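Local coordinates for structural protein (unclassified Rudivirus, PDB 6WQ0) that self-assembles into the helical rod-shaped nucleocapsid of an archaeal virus, wrapping the viral DNA and holding it in the A-form, at a contact of chain A with DNA and the interface of chains B and A. Sequence-based numbering; all coordinates share one arbitrary frame. Chains: chain A/B, Structural protein.

Contact 1: a contact of chain A with DNA. Residues chain A 52, 78, 81-82. With nucleotides of chain C.
A:Leu81 and A:Lys82 leave the same turn of helix 71-89 with different first torsions and reach different parts of the DNA backbone. In A:Leu81, CG lies beside the backbone N and anti to the carbonyl carbon (chi1 -70°). In A:Lys82, CG is anti to the backbone N (chi1 -159°), and the chain bends at chi2 and again at chi4.

A:Leu81 meets the sugar of DA157. Its CB lies 3.4 Å from the ring oxygen O4' of that deoxyribose. Its CD1 branch continues to the step between the nucleotides and comes 3.5 Å from O2 of the DT156 base. That oxygen is on the minor-groove side of the paired thymine, so the contact is made from the minor groove.

A:Lys82 uses its aliphatic part on the linking phosphate. CE stands 3.4 Å from OP1 of DA157, and CD lies beside the same oxygen. NZ runs on toward C5' of DT156, 4.1 Å away. The amine probably adds positive charge near the backbone phosphates.

A:Gly78 brings the helix backbone itself against the sugar, with its CA 3.6 Å from C1' of DT156. A:Phe52 turns one face, near its CE2 rim, to the 3' side of DA157; CE2 is 3.4 Å from O3'. The CD2 branch of A:Leu81 lies at the edge of this ring, in its plane.

These contacts are mostly with sugar and phosphate and probably do not depend on base identity, in keeping with non-specific desolvation of A-form DNA. A:Gly78, A:Leu81 and A:Lys82 lie along one side of helix 71-89, and A:Phe52 comes from the start of helix 50-66.

Contact 2: the interface of chains B and A. Residues chain B 90-91, 95, 99; chain A 64, 68-69, 73.
This contact joins two copies of the rudivirus coat protein, of the Sulfolobus virus coat protein family. Chain B offers the loop after helix 71-89 and the start of helix 94-111. Chain A offers the end of helix 50-66, the loop that follows and the start of helix 71-89.

The side-chain hydroxyl OG1 of A:Thr64 donates a hydrogen bond to the backbone O of B:Ile90, at 2.6 Å. The donor is tilted 29° from the carbonyl plane. OG1 lies beside the backbone N of its own residue (chi1 -62°), while the methyl CG2 is directed toward CB of B:Ala95. A weak hydrogen bond runs the other way across the interface, from N of B:Ala95 to O of A:Thr64.

A:Arg73 lies against B:Ile90. The methyl branch CG2 of B:Ile90 sits over one face of the guanidinium, offset toward its rim, 3.4 Å from NH1. The bend of the arginine at chi3 (77°) helps turn that face to the isoleucine. Within chain A, NH1 donates a hydrogen bond to O of A:Val68 at 3.0 Å. This bond is nearly in line with the carbonyl but tilted from the guanidinium plane. OG1 of A:Thr64 lies at the guanidinium edge, in plane, and receives a weak hydrogen bond from NH1. The bond to A:Val68 probably helps hold the guanidinium against B:Ile90, with a weaker contribution from A:Thr64.

A:Thr69 enters with its methyl. CG2 is 3.5 Å from CG of B:Met99, and the two side chains pass in opposite directions. The same methyl lies 3.7 Å from CB of B:Ala95. CD1 of B:Ile90 comes near it at 4.2 Å.

Contact 1: a contact of chain A with DNA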
loop_
_atom_site.group_PDB
_atom_site.type_symbol
_atom_site.label_atom_id
_atom_site.label_comp_id
_atom_site.label_asym_id
_atom_site.label_seq_id
_atom_site.Cartn_x
_atom_site.Cartn_y
_atom_site.Cartn_z
ATOM N N PHE A 52 46.613 -61.790 -18.594
ATOM C CA PHE A 52 45.748 -62.954 -18.651
ATOM C C PHE A 52 45.017 -63.085 -19.977
ATOM O O PHE A 52 44.788 -64.207 -20.436
ATOM C CB PHE A 52 44.749 -62.910 -17.490
ATOM C CG PHE A 52 45.399 -63.038 -16.140
ATOM C CD1 PHE A 52 45.934 -61.934 -15.507
ATOM C CD2 PHE A 52 45.492 -64.264 -15.515
ATOM C CE1 PHE A 52 46.547 -62.050 -14.282
ATOM C CE2 PHE A 52 46.099 -64.381 -14.291
ATOM C CZ PHE A 52 46.624 -63.276 -13.674
ATOM N N GLY A 78 41.646 -73.017 -17.753
ATOM C CA GLY A 78 41.747 -72.808 -16.324
ATOM C C GLY A 78 43.145 -73.065 -15.811
ATOM O O GLY A 78 43.742 -72.201 -15.165
ATOM N N LEU A 81 45.493 -70.255 -16.700
ATOM C CA LEU A 81 45.288 -69.061 -15.896
ATOM C C LEU A 81 45.834 -69.258 -14.497
ATOM O O LEU A 81 46.542 -68.386 -13.981
ATOM C CB LEU A 81 43.807 -68.701 -15.858
ATOM C CG LEU A 81 43.176 -68.185 -17.150
ATOM C CD1 LEU A 81 41.674 -68.206 -17.023
ATOM C CD2 LEU A 81 43.662 -66.792 -17.479
ATOM N N LYS A 82 45.577 -70.424 -13.903
ATOM C CA LYS A 82 46.139 -70.734 -12.596
ATOM C C LYS A 82 47.647 -70.527 -12.594
ATOM O O LYS A 82 48.173 -69.762 -11.777
ATOM C CB LYS A 82 45.777 -72.168 -12.218
ATOM C CG LYS A 82 45.846 -72.483 -10.747
ATOM C CD LYS A 82 44.745 -71.816 -9.979
ATOM C CE LYS A 82 44.583 -72.425 -8.608
ATOM N NZ LYS A 82 44.054 -73.798 -8.724
ATOM P P DT C 156 38.727 -74.158 -9.207
ATOM O OP1 DT C 156 39.747 -74.625 -8.256
ATOM O OP2 DT C 156 37.476 -73.561 -8.722
ATOM O "O5'" DT C 156 39.381 -73.106 -10.212
ATOM C "C5'" DT C 156 40.608 -73.397 -10.858
ATOM C "C4'" DT C 156 40.868 -72.439 -12.010
ATOM O "O4'" DT C 156 39.806 -72.530 -12.990
ATOM C "C3'" DT C 156 40.860 -70.968 -11.676
ATOM O "O3'" DT C 156 42.028 -70.571 -10.986
ATOM C "C2'" DT C 156 40.813 -70.400 -13.081
ATOM C "C1'" DT C 156 39.762 -71.308 -13.716
ATOM N N1 DT C 156 38.404 -70.724 -13.632
ATOM C C2 DT C 156 38.026 -69.785 -14.558
ATOM O O2 DT C 156 38.740 -69.417 -15.467
ATOM N N3 DT C 156 36.780 -69.278 -14.380
ATOM C C4 DT C 156 35.887 -69.610 -13.397
ATOM O O4 DT C 156 34.780 -69.093 -13.326
ATOM C C5 DT C 156 36.345 -70.591 -12.452
ATOM C C7 DT C 156 35.458 -71.028 -11.329
ATOM C C6 DT C 156 37.567 -71.096 -12.615
ATOM P P DA C 157 41.964 -69.337 -9.963
ATOM O OP1 DA C 157 43.122 -69.394 -9.070
ATOM O OP2 DA C 157 40.617 -69.310 -9.377
ATOM O "O5'" DA C 157 42.088 -68.052 -10.886
ATOM C "C5'" DA C 157 43.270 -67.798 -11.604
ATOM C "C4'" DA C 157 43.032 -66.753 -12.674
ATOM O "O4'" DA C 157 41.891 -67.127 -13.468
ATOM C "C3'" DA C 157 42.674 -65.377 -12.167
ATOM O "O3'" DA C 157 43.843 -64.662 -11.789
ATOM C "C2'" DA C 157 42.026 -64.766 -13.401
ATOM C "C1'" DA C 157 41.292 -65.962 -14.002
ATOM N N9 DA C 157 39.857 -65.979 -13.713
ATOM C C8 DA C 157 39.179 -66.873 -12.941
ATOM N N7 DA C 157 37.896 -66.634 -12.859
ATOM C C5 DA C 157 37.719 -65.514 -13.646
ATOM C C6 DA C 157 36.582 -64.745 -13.969
ATOM N N6 DA C 157 35.358 -65.026 -13.527
ATOM N N1 DA C 157 36.754 -63.672 -14.768
ATOM C C2 DA C 157 37.980 -63.392 -15.208
ATOM N N3 DA C 157 39.120 -64.037 -14.971
ATOM C C4 DA C 157 38.917 -65.095 -14.174
#

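Contact 2: the interface of chains B and A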
loop_
_atom_site.group_PDB
_atom_site.type_symbol
_atom_site.label_atom_id
_atom_site.label_comp_id
_atom_site.label_asym_id
_atom_site.label_seq_id
_atom_site.Cartn_x
_atom_site.Cartn_y
_atom_site.Cartn_z
ATOM N N ILE B 90 37.693 -70.889 -32.434
ATOM C CA ILE B 90 38.904 -71.625 -32.102
ATOM C C ILE B 90 39.979 -71.547 -33.181
ATOM O O ILE B 90 41.148 -71.837 -32.889
ATOM C CB ILE B 90 38.575 -73.096 -31.779
ATOM C CG1 ILE B 90 37.943 -73.793 -32.976
ATOM C CG2 ILE B 90 37.660 -73.181 -30.565
ATOM C CD1 ILE B 90 37.550 -75.208 -32.692
ATOM N N GLY B 91 39.628 -71.175 -34.403
ATOM C CA GLY B 91 40.599 -71.026 -35.469
ATOM C C GLY B 91 40.717 -72.274 -36.319
ATOM O O GLY B 91 40.032 -73.281 -36.118
ATOM N N ALA B 95 41.304 -78.954 -34.351
ATOM C CA ALA B 95 40.066 -78.754 -33.608
ATOM C C ALA B 95 38.920 -78.383 -34.540
ATOM O O ALA B 95 37.792 -78.865 -34.373
ATOM C CB ALA B 95 40.265 -77.683 -32.539
ATOM N N MET B 99 35.402 -80.406 -35.146
ATOM C CA MET B 99 34.086 -79.788 -35.039
ATOM C C MET B 99 33.309 -79.859 -36.344
ATOM O O MET B 99 32.086 -80.011 -36.314
ATOM C CB MET B 99 34.194 -78.343 -34.568
ATOM C CG MET B 99 34.400 -78.224 -33.076
ATOM S SD MET B 99 33.883 -76.630 -32.442
ATOM C CE MET B 99 32.108 -76.836 -32.518
ATOM N N THR A 64 44.114 -75.510 -30.126
ATOM C CA THR A 64 43.647 -75.842 -31.470
ATOM C C THR A 64 44.574 -76.837 -32.162
ATOM O O THR A 64 44.111 -77.673 -32.940
ATOM C CB THR A 64 43.498 -74.570 -32.304
ATOM O OG1 THR A 64 42.515 -73.723 -31.704
ATOM C CG2 THR A 64 43.054 -74.894 -33.706
ATOM N N VAL A 68 41.460 -80.105 -29.131
ATOM C CA VAL A 68 40.570 -79.984 -27.984
ATOM C C VAL A 68 39.423 -79.053 -28.352
ATOM O O VAL A 68 39.647 -77.950 -28.861
ATOM C CB VAL A 68 41.331 -79.469 -26.751
ATOM C CG1 VAL A 68 40.448 -79.514 -25.530
ATOM C CG2 VAL A 68 42.584 -80.287 -26.517
ATOM N N THR A 69 38.192 -79.493 -28.095
ATOM C CA THR A 69 37.001 -78.740 -28.456
ATOM C C THR A 69 36.013 -78.759 -27.299
ATOM O O THR A 69 35.973 -79.707 -26.515
ATOM C CB THR A 69 36.326 -79.310 -29.717
ATOM O OG1 THR A 69 36.240 -80.734 -29.616
ATOM C CG2 THR A 69 37.121 -78.964 -30.949
ATOM N N ARG A 73 38.083 -77.674 -23.444
ATOM C CA ARG A 73 39.034 -76.579 -23.565
ATOM C C ARG A 73 39.154 -75.810 -22.259
ATOM O O ARG A 73 40.269 -75.489 -21.835
ATOM C CB ARG A 73 38.624 -75.647 -24.705
ATOM C CG ARG A 73 38.866 -76.221 -26.078
ATOM C CD ARG A 73 38.512 -75.244 -27.173
ATOM N NE ARG A 73 39.528 -74.214 -27.354
ATOM C CZ ARG A 73 40.346 -74.135 -28.396
ATOM N NH1 ARG A 73 40.278 -75.030 -29.365
ATOM N NH2 ARG A 73 41.232 -73.162 -28.467
#

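The centres of the C-alpha atoms of contact 1 and contact 2 are about 18 Å apart. Chain A uses helices 50-66 and 71-89 in both, at different positions. A:Phe52 lies near the start of the first helix and A:Thr64 near its end. In the second, A:Arg73 precedes the DNA-facing A:Gly78, A:Leu81 and A:Lys82. The same two helices thus meet DNA at the start of one and the middle of the other, and a neighbouring subunit near the turn that joins them. Because every copy repeats these contacts, DNA wrapping and subunit assembly are probably coupled along the rod.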